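Pyruvate formate-lyase 2 (PDB 2F3O) is a glycyl radical enzyme of unknown function, probably a lyase, whose substrate is not established. Local coordinates at residues 268-272 with 315-319; 368-372 with 420-426. All coordinates share one frame. Residue numbers count along the deposited sequence, not the author numbering.

Contact 1 (268-272 with 315-319); sequences NYEQA and VPAFD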
ATOM      1  N   ASN A 268     -15.133  -9.474 -27.476  1.00 41.12           N
ATOM      2  CA  ASN A 268     -14.693 -10.635 -26.708  1.00 41.64           C
ATOM      3  C   ASN A 268     -15.094 -11.899 -27.390  1.00 41.98           C
ATOM      4  O   ASN A 268     -16.178 -11.949 -27.985  1.00 42.39           O
ATOM      5  CB  ASN A 268     -15.350 -10.623 -25.342  1.00 41.32           C
ATOM      6  CG  ASN A 268     -15.053  -9.376 -24.600  1.00 41.28           C
ATOM      7  OD1 ASN A 268     -14.001  -9.257 -23.968  1.00 41.47           O
ATOM      8  ND2 ASN A 268     -15.960  -8.410 -24.685  1.00 40.76           N
ATOM      9  N   TYR A 269     -14.257 -12.929 -27.261  1.00 41.86           N
ATOM     10  CA  TYR A 269     -14.508 -14.187 -27.953  1.00 41.77           C
ATOM     11  C   TYR A 269     -15.744 -14.928 -27.424  1.00 41.97           C
ATOM     12  O   TYR A 269     -16.231 -14.656 -26.332  1.00 41.59           O
ATOM     13  CB  TYR A 269     -13.222 -15.043 -28.068  1.00 41.68           C
ATOM     14  CG  TYR A 269     -12.998 -16.062 -26.992  1.00 41.13           C
ATOM     15  CD1 TYR A 269     -12.822 -17.401 -27.317  1.00 40.61           C
ATOM     16  CD2 TYR A 269     -12.959 -15.694 -25.646  1.00 41.78           C
ATOM     17  CE1 TYR A 269     -12.615 -18.362 -26.335  1.00 40.52           C
ATOM     18  CE2 TYR A 269     -12.768 -16.645 -24.646  1.00 42.20           C
ATOM     19  CZ  TYR A 269     -12.590 -17.983 -25.001  1.00 41.65           C
ATOM     20  OH  TYR A 269     -12.411 -18.923 -24.016  1.00 41.11           O
ATOM     21  N   GLU A 270     -16.232 -15.857 -28.239  1.00 42.71           N
ATOM     22  CA  GLU A 270     -17.580 -16.455 -28.181  1.00 43.23           C
ATOM     23  C   GLU A 270     -18.001 -17.179 -26.918  1.00 43.43           C
ATOM     24  O   GLU A 270     -19.154 -17.578 -26.816  1.00 44.05           O
ATOM     25  CB  GLU A 270     -17.695 -17.476 -29.302  1.00 43.14           C
ATOM     26  CG  GLU A 270     -16.625 -17.301 -30.353  1.00 45.09           C
ATOM     27  CD  GLU A 270     -15.380 -18.170 -30.150  1.00 48.30           C
ATOM     28  OE1 GLU A 270     -15.497 -19.309 -29.629  1.00 49.15           O
ATOM     29  OE2 GLU A 270     -14.274 -17.704 -30.530  1.00 50.16           O
ATOM     30  N   GLN A 271     -17.095 -17.380 -25.966  1.00 43.13           N
ATOM     31  CA  GLN A 271     -17.414 -18.250 -24.850  1.00 42.89           C
ATOM     32  C   GLN A 271     -17.977 -17.562 -23.604  1.00 42.43           C
ATOM     33  O   GLN A 271     -17.299 -16.785 -22.930  1.00 42.44           O
ATOM     34  CB  GLN A 271     -16.219 -19.125 -24.484  1.00 43.11           C
ATOM     35  CG  GLN A 271     -15.636 -19.851 -25.651  1.00 44.25           C
ATOM     36  CD  GLN A 271     -16.619 -20.781 -26.261  1.00 46.31           C
ATOM     37  OE1 GLN A 271     -17.201 -21.595 -25.557  1.00 48.31           O
ATOM     38  NE2 GLN A 271     -16.821 -20.682 -27.576  1.00 45.93           N
ATOM     39  N   ALA A 272     -19.234 -17.864 -23.326  1.00 41.45           N
ATOM     40  CA  ALA A 272     -19.809 -17.714 -22.000  1.00 40.69           C
ATOM     41  C   ALA A 272     -20.070 -16.307 -21.523  1.00 40.23           C
ATOM     42  O   ALA A 272     -20.116 -16.081 -20.323  1.00 40.84           O
ATOM     43  CB  ALA A 272     -19.028 -18.502 -20.968  1.00 40.12           C
ATOM     44  N   VAL A 315     -22.189 -19.724 -33.197  1.00 46.69           N
ATOM     45  CA  VAL A 315     -21.814 -21.094 -33.228  1.00 47.10           C
ATOM     46  C   VAL A 315     -20.298 -20.876 -33.289  1.00 47.43           C
ATOM     47  O   VAL A 315     -19.839 -19.902 -33.894  1.00 47.82           O
ATOM     48  CB  VAL A 315     -22.467 -21.760 -34.493  1.00 47.26           C
ATOM     49  CG1 VAL A 315     -21.474 -21.997 -35.622  1.00 46.88           C
ATOM     50  CG2 VAL A 315     -23.165 -23.042 -34.119  1.00 46.64           C
ATOM     51  N   PRO A 316     -19.514 -21.711 -32.601  1.00 47.44           N
ATOM     52  CA  PRO A 316     -18.104 -21.371 -32.356  1.00 47.52           C
ATOM     53  C   PRO A 316     -17.180 -21.604 -33.553  1.00 47.69           C
ATOM     54  O   PRO A 316     -17.460 -22.444 -34.374  1.00 47.65           O
ATOM     55  CB  PRO A 316     -17.738 -22.300 -31.212  1.00 47.23           C
ATOM     56  CG  PRO A 316     -18.617 -23.496 -31.429  1.00 47.29           C
ATOM     57  CD  PRO A 316     -19.889 -23.006 -32.020  1.00 47.31           C
ATOM     58  N   ALA A 317     -16.085 -20.858 -33.653  1.00 48.65           N
ATOM     59  CA  ALA A 317     -15.126 -21.020 -34.773  1.00 49.41           C
ATOM     60  C   ALA A 317     -14.045 -22.048 -34.461  1.00 49.90           C
ATOM     61  O   ALA A 317     -12.849 -21.752 -34.548  1.00 49.77           O
ATOM     62  CB  ALA A 317     -14.465 -19.677 -35.147  1.00 49.25           C
ATOM     63  N   PHE A 318     -14.475 -23.251 -34.099  1.00 50.47           N
ATOM     64  CA  PHE A 318     -13.563 -24.279 -33.663  1.00 51.15           C
ATOM     65  C   PHE A 318     -13.024 -25.040 -34.853  1.00 51.89           C
ATOM     66  O   PHE A 318     -13.779 -25.428 -35.724  1.00 52.30           O
ATOM     67  CB  PHE A 318     -14.294 -25.263 -32.761  1.00 50.95           C
ATOM     68  CG  PHE A 318     -14.641 -24.717 -31.396  1.00 50.41           C
ATOM     69  CD1 PHE A 318     -13.915 -23.685 -30.833  1.00 49.55           C
ATOM     70  CD2 PHE A 318     -15.662 -25.289 -30.656  1.00 48.97           C
ATOM     71  CE1 PHE A 318     -14.231 -23.211 -29.581  1.00 49.00           C
ATOM     72  CE2 PHE A 318     -15.971 -24.816 -29.409  1.00 48.73           C
ATOM     73  CZ  PHE A 318     -15.262 -23.780 -28.872  1.00 49.12           C
ATOM     74  N   ASP A 319     -11.724 -25.292 -34.874  1.00 52.79           N
ATOM     75  CA  ASP A 319     -11.141 -26.179 -35.877  1.00 54.02           C
ATOM     76  C   ASP A 319     -11.401 -27.653 -35.526  1.00 54.54           C
ATOM     77  O   ASP A 319     -12.095 -27.957 -34.554  1.00 54.86           O
ATOM     78  CB  ASP A 319      -9.640 -25.970 -35.926  1.00 54.17           C
ATOM     79  CG  ASP A 319      -8.992 -26.307 -34.612  1.00 55.59           C
ATOM     80  OD1 ASP A 319      -9.079 -25.452 -33.713  1.00 56.55           O
ATOM     81  OD2 ASP A 319      -8.429 -27.424 -34.460  1.00 56.41           O
TER

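Contact 2 (368-372 with 420-426); sequences NVHVR and NYTTDGC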
ATOM      1  N   ASN A 368     -28.030 -20.869 -22.419  1.00 45.38           N
ATOM      2  CA  ASN A 368     -27.876 -21.923 -21.459  1.00 44.38           C
ATOM      3  C   ASN A 368     -28.647 -21.488 -20.257  1.00 43.82           C
ATOM      4  O   ASN A 368     -28.187 -20.632 -19.524  1.00 44.37           O
ATOM      5  CB  ASN A 368     -26.417 -22.130 -21.092  1.00 44.36           C
ATOM      6  CG  ASN A 368     -26.159 -23.525 -20.594  1.00 43.74           C
ATOM      7  OD1 ASN A 368     -27.086 -24.238 -20.233  1.00 42.70           O
ATOM      8  ND2 ASN A 368     -24.902 -23.930 -20.584  1.00 43.98           N
ATOM      9  N   VAL A 369     -29.831 -22.044 -20.052  1.00 42.95           N
ATOM     10  CA  VAL A 369     -30.634 -21.585 -18.917  1.00 42.36           C
ATOM     11  C   VAL A 369     -30.368 -22.295 -17.584  1.00 41.99           C
ATOM     12  O   VAL A 369     -30.440 -23.524 -17.464  1.00 42.10           O
ATOM     13  CB  VAL A 369     -32.105 -21.351 -19.290  1.00 42.24           C
ATOM     14  CG1 VAL A 369     -32.348 -21.836 -20.698  1.00 42.51           C
ATOM     15  CG2 VAL A 369     -33.057 -21.919 -18.263  1.00 42.17           C
ATOM     16  N   HIS A 370     -30.044 -21.481 -16.588  1.00 41.41           N
ATOM     17  CA  HIS A 370     -29.586 -21.969 -15.314  1.00 40.97           C
ATOM     18  C   HIS A 370     -30.544 -21.579 -14.232  1.00 41.23           C
ATOM     19  O   HIS A 370     -30.825 -20.403 -14.033  1.00 41.30           O
ATOM     20  CB  HIS A 370     -28.238 -21.370 -15.011  1.00 40.64           C
ATOM     21  CG  HIS A 370     -27.159 -21.825 -15.935  1.00 39.32           C
ATOM     22  ND1 HIS A 370     -25.984 -21.133 -16.103  1.00 38.58           N
ATOM     23  CD2 HIS A 370     -27.075 -22.908 -16.740  1.00 38.63           C
ATOM     24  CE1 HIS A 370     -25.214 -21.772 -16.960  1.00 38.25           C
ATOM     25  NE2 HIS A 370     -25.855 -22.851 -17.367  1.00 38.57           N
ATOM     26  N   VAL A 371     -31.068 -22.576 -13.535  1.00 41.61           N
ATOM     27  CA  VAL A 371     -32.107 -22.326 -12.549  1.00 41.68           C
ATOM     28  C   VAL A 371     -31.562 -22.572 -11.155  1.00 42.04           C
ATOM     29  O   VAL A 371     -31.180 -23.688 -10.817  1.00 42.06           O
ATOM     30  CB  VAL A 371     -33.353 -23.210 -12.776  1.00 41.29           C
ATOM     31  CG1 VAL A 371     -34.523 -22.673 -11.993  1.00 40.88           C
ATOM     32  CG2 VAL A 371     -33.715 -23.276 -14.242  1.00 40.98           C
ATOM     33  N   ARG A 372     -31.511 -21.509 -10.362  1.00 42.58           N
ATOM     34  CA  ARG A 372     -31.171 -21.611  -8.956  1.00 42.92           C
ATOM     35  C   ARG A 372     -32.398 -22.043  -8.144  1.00 43.79           C
ATOM     36  O   ARG A 372     -33.475 -21.427  -8.213  1.00 43.57           O
ATOM     37  CB  ARG A 372     -30.652 -20.268  -8.434  1.00 42.96           C
ATOM     38  CG  ARG A 372     -29.224 -19.906  -8.808  1.00 41.96           C
ATOM     39  CD  ARG A 372     -28.829 -18.541  -8.210  1.00 41.71           C
ATOM     40  NE  ARG A 372     -29.156 -18.444  -6.789  1.00 39.16           N
ATOM     41  CZ  ARG A 372     -28.839 -17.418  -6.003  1.00 37.23           C
ATOM     42  NH1 ARG A 372     -28.150 -16.403  -6.495  1.00 37.11           N
ATOM     43  NH2 ARG A 372     -29.188 -17.420  -4.719  1.00 33.62           N
ATOM     44  N   ASN A 420     -26.120 -13.562  -3.562  1.00 38.00           N
ATOM     45  CA  ASN A 420     -26.537 -12.993  -4.838  1.00 37.83           C
ATOM     46  C   ASN A 420     -25.681 -13.497  -6.012  1.00 37.55           C
ATOM     47  O   ASN A 420     -25.268 -12.724  -6.875  1.00 36.98           O
ATOM     48  CB  ASN A 420     -26.470 -11.457  -4.733  1.00 38.18           C
ATOM     49  CG  ASN A 420     -27.123 -10.740  -5.904  1.00 37.77           C
ATOM     50  OD1 ASN A 420     -28.338 -10.837  -6.114  1.00 37.23           O
ATOM     51  ND2 ASN A 420     -26.313  -9.985  -6.661  1.00 36.46           N
ATOM     52  N   TYR A 421     -25.393 -14.790  -6.050  1.00 37.31           N
ATOM     53  CA  TYR A 421     -24.463 -15.242  -7.054  1.00 37.49           C
ATOM     54  C   TYR A 421     -25.161 -15.418  -8.376  1.00 37.79           C
ATOM     55  O   TYR A 421     -26.383 -15.479  -8.442  1.00 37.83           O
ATOM     56  CB  TYR A 421     -23.744 -16.520  -6.654  1.00 37.36           C
ATOM     57  CG  TYR A 421     -24.566 -17.792  -6.729  1.00 38.19           C
ATOM     58  CD1 TYR A 421     -24.513 -18.640  -7.840  1.00 37.73           C
ATOM     59  CD2 TYR A 421     -25.385 -18.165  -5.670  1.00 39.81           C
ATOM     60  CE1 TYR A 421     -25.262 -19.808  -7.882  1.00 37.92           C
ATOM     61  CE2 TYR A 421     -26.135 -19.330  -5.703  1.00 38.92           C
ATOM     62  CZ  TYR A 421     -26.072 -20.138  -6.803  1.00 38.91           C
ATOM     63  OH  TYR A 421     -26.821 -21.285  -6.788  1.00 39.50           O
ATOM     64  N   THR A 422     -24.358 -15.497  -9.427  1.00 38.15           N
ATOM     65  CA  THR A 422     -24.835 -15.784 -10.749  1.00 38.18           C
ATOM     66  C   THR A 422     -24.083 -16.980 -11.303  1.00 38.60           C
ATOM     67  O   THR A 422     -23.107 -17.456 -10.733  1.00 38.54           O
ATOM     68  CB  THR A 422     -24.594 -14.609 -11.685  1.00 38.06           C
ATOM     69  OG1 THR A 422     -25.187 -14.884 -12.968  1.00 37.66           O
ATOM     70  CG2 THR A 422     -23.093 -14.364 -11.833  1.00 37.32           C
ATOM     71  N   THR A 423     -24.563 -17.474 -12.429  1.00 38.99           N
ATOM     72  CA  THR A 423     -23.873 -18.516 -13.112  1.00 39.74           C
ATOM     73  C   THR A 423     -23.428 -17.977 -14.480  1.00 39.82           C
ATOM     74  O   THR A 423     -23.930 -16.958 -14.943  1.00 39.82           O
ATOM     75  CB  THR A 423     -24.792 -19.742 -13.255  1.00 40.06           C
ATOM     76  OG1 THR A 423     -25.869 -19.404 -14.119  1.00 41.12           O
ATOM     77  CG2 THR A 423     -25.407 -20.152 -11.906  1.00 39.85           C
ATOM     78  N   ASP A 424     -22.464 -18.638 -15.100  1.00 40.19           N
ATOM     79  CA  ASP A 424     -22.102 -18.363 -16.491  1.00 40.82           C
ATOM     80  C   ASP A 424     -21.535 -19.643 -17.131  1.00 41.05           C
ATOM     81  O   ASP A 424     -21.049 -20.551 -16.423  1.00 40.70           O
ATOM     82  CB  ASP A 424     -21.078 -17.226 -16.602  1.00 41.11           C
ATOM     83  CG  ASP A 424     -19.763 -17.541 -15.876  1.00 42.14           C
ATOM     84  OD1 ASP A 424     -19.709 -17.342 -14.642  1.00 42.67           O
ATOM     85  OD2 ASP A 424     -18.787 -17.966 -16.542  1.00 42.06           O
ATOM     86  N   GLY A 425     -21.591 -19.702 -18.459  1.00 40.82           N
ATOM     87  CA  GLY A 425     -21.090 -20.859 -19.187  1.00 41.24           C
ATOM     88  C   GLY A 425     -21.918 -22.121 -19.023  1.00 41.26           C
ATOM     89  O   GLY A 425     -23.122 -22.099 -19.230  1.00 41.64           O
ATOM     90  N   CYS A 426     -21.271 -23.221 -18.658  1.00 40.88           N
ATOM     91  CA  CYS A 426     -21.979 -24.429 -18.296  1.00 40.65           C
ATOM     92  C   CYS A 426     -22.498 -24.421 -16.867  1.00 40.61           C
ATOM     93  O   CYS A 426     -23.715 -24.378 -16.620  1.00 40.36           O
ATOM     94  CB  CYS A 426     -21.052 -25.610 -18.394  1.00 40.63           C
ATOM     95  SG  CYS A 426     -20.218 -25.702 -19.917  1.00 42.63           S
TER

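Contact 1 (268-272 with 315-319)
Two buried loops meet here through a small van der Waals contact deep in the interior of the subunit, showing how a polar pair can rest against an apolar surface without bonding to it. Gln271 NE2 donates a 2.8 Å hydrogen bond to Glu270 OE1, and this hydrogen-bonded pair faces Pro316 and Phe318. Gln271 NE2 lies 3.7 Å from Phe318 CZ, while Glu270 OE1 is 4.1 Å from both Pro316 CB and Phe318 CE1. No hydrogen bond spans the loops, and only 144 Å² is buried. An inverse gamma turn centred on Ala317 sits between Pro316 and Phe318. Gln271 is satisfied elsewhere, NE2 also reaching Ala330 O and OE1 a bound glycerol; a triethylene glycol lies beside Phe318. Both probably come from the crystallisation liquor, though such molecules often mark pockets. Residues 268-272 link helix 250-267 to strand 273-274. Residues 315-319 follow helix 297-310, and Asp319, salt-bridged to Arg85, caps Leu321 N at the entrance to helix 322-325.

Contact 2 (368-372 with 420-426)
Strands need not share backbone hydrogen bonds to be held together: here side chains of strand 368-372 reach side chains and backbone carbonyls of 420-426. The axes of strands 368-372 and 421-424 run roughly antiparallel, at 152°, but 8.2 Å apart. Asn368, His370 and Arg372 alternate with Val369 and Val371 and direct their CA-to-CB bonds at the other segment; the valines point away. Arg372 takes an m, t start and then turns at chi3 to p, laying its guanidinium flat on the Tyr421 ring, which chi1 in p brings alongside: centres are 3.9 Å apart and planes 12° from parallel. Arg372 CD adds a CH-pi contact 3.8 Å from the centroid of the Tyr421 ring, and Arg372 NH1 bonds to Tyr421 O at 2.8 Å. Asp401 receives both Arg372 NE and Tyr421 OH. His370, in rotamer m, swings its ring edge to Thr423, whose p rotamer places OG1 2.6 Å from His370 ND1 in a hydrogen bond; Thr423 OG1 also meets Thr336. Asn368, in rotamer t, makes a weak bond from ND2 to Gly425 O (2.9 Å), its stronger partner being Gly752 O. Cys426 turns its CB away from strand 368-372. The sequence around Gly425 and Cys426 resembles the cysteine loop of glycyl radical enzymes, while Gly752 is the predicted radical site, unmodified here. The stack and the His370 and Arg372 bonds are thus consistent with holding strand 421-424 in place, while Asn368 joins the cysteine loop weakly and the glycine loop through Gly752 O and Arg749 NH1, possibly organising radical chemistry.

In the fold
Read from the N terminus, the two contacts come in series, neither nested nor crossed. After helix 250-267, contact 1 closes a loop of 42 residues that is largely helical and includes helices 283-289 and 297-310. The chain then passes helix 322-325, strand 334-338 and helix 350-362 before contact 2 opens. Its 47-residue excursion takes in helix 379-390, strand 396-400 and helices 401-410 and 415-419, tying the sheet that includes strands 334-338, 368-373 and 396-400, part of this family's beta/alpha barrel, to the hairpin 421-424/428-431. Although their centres lie 19 Å apart, the contacts touch: Ala272 CB packs 3.6 Å from Gly425 CA. Two sequence-separated closures thus converge on one buried region.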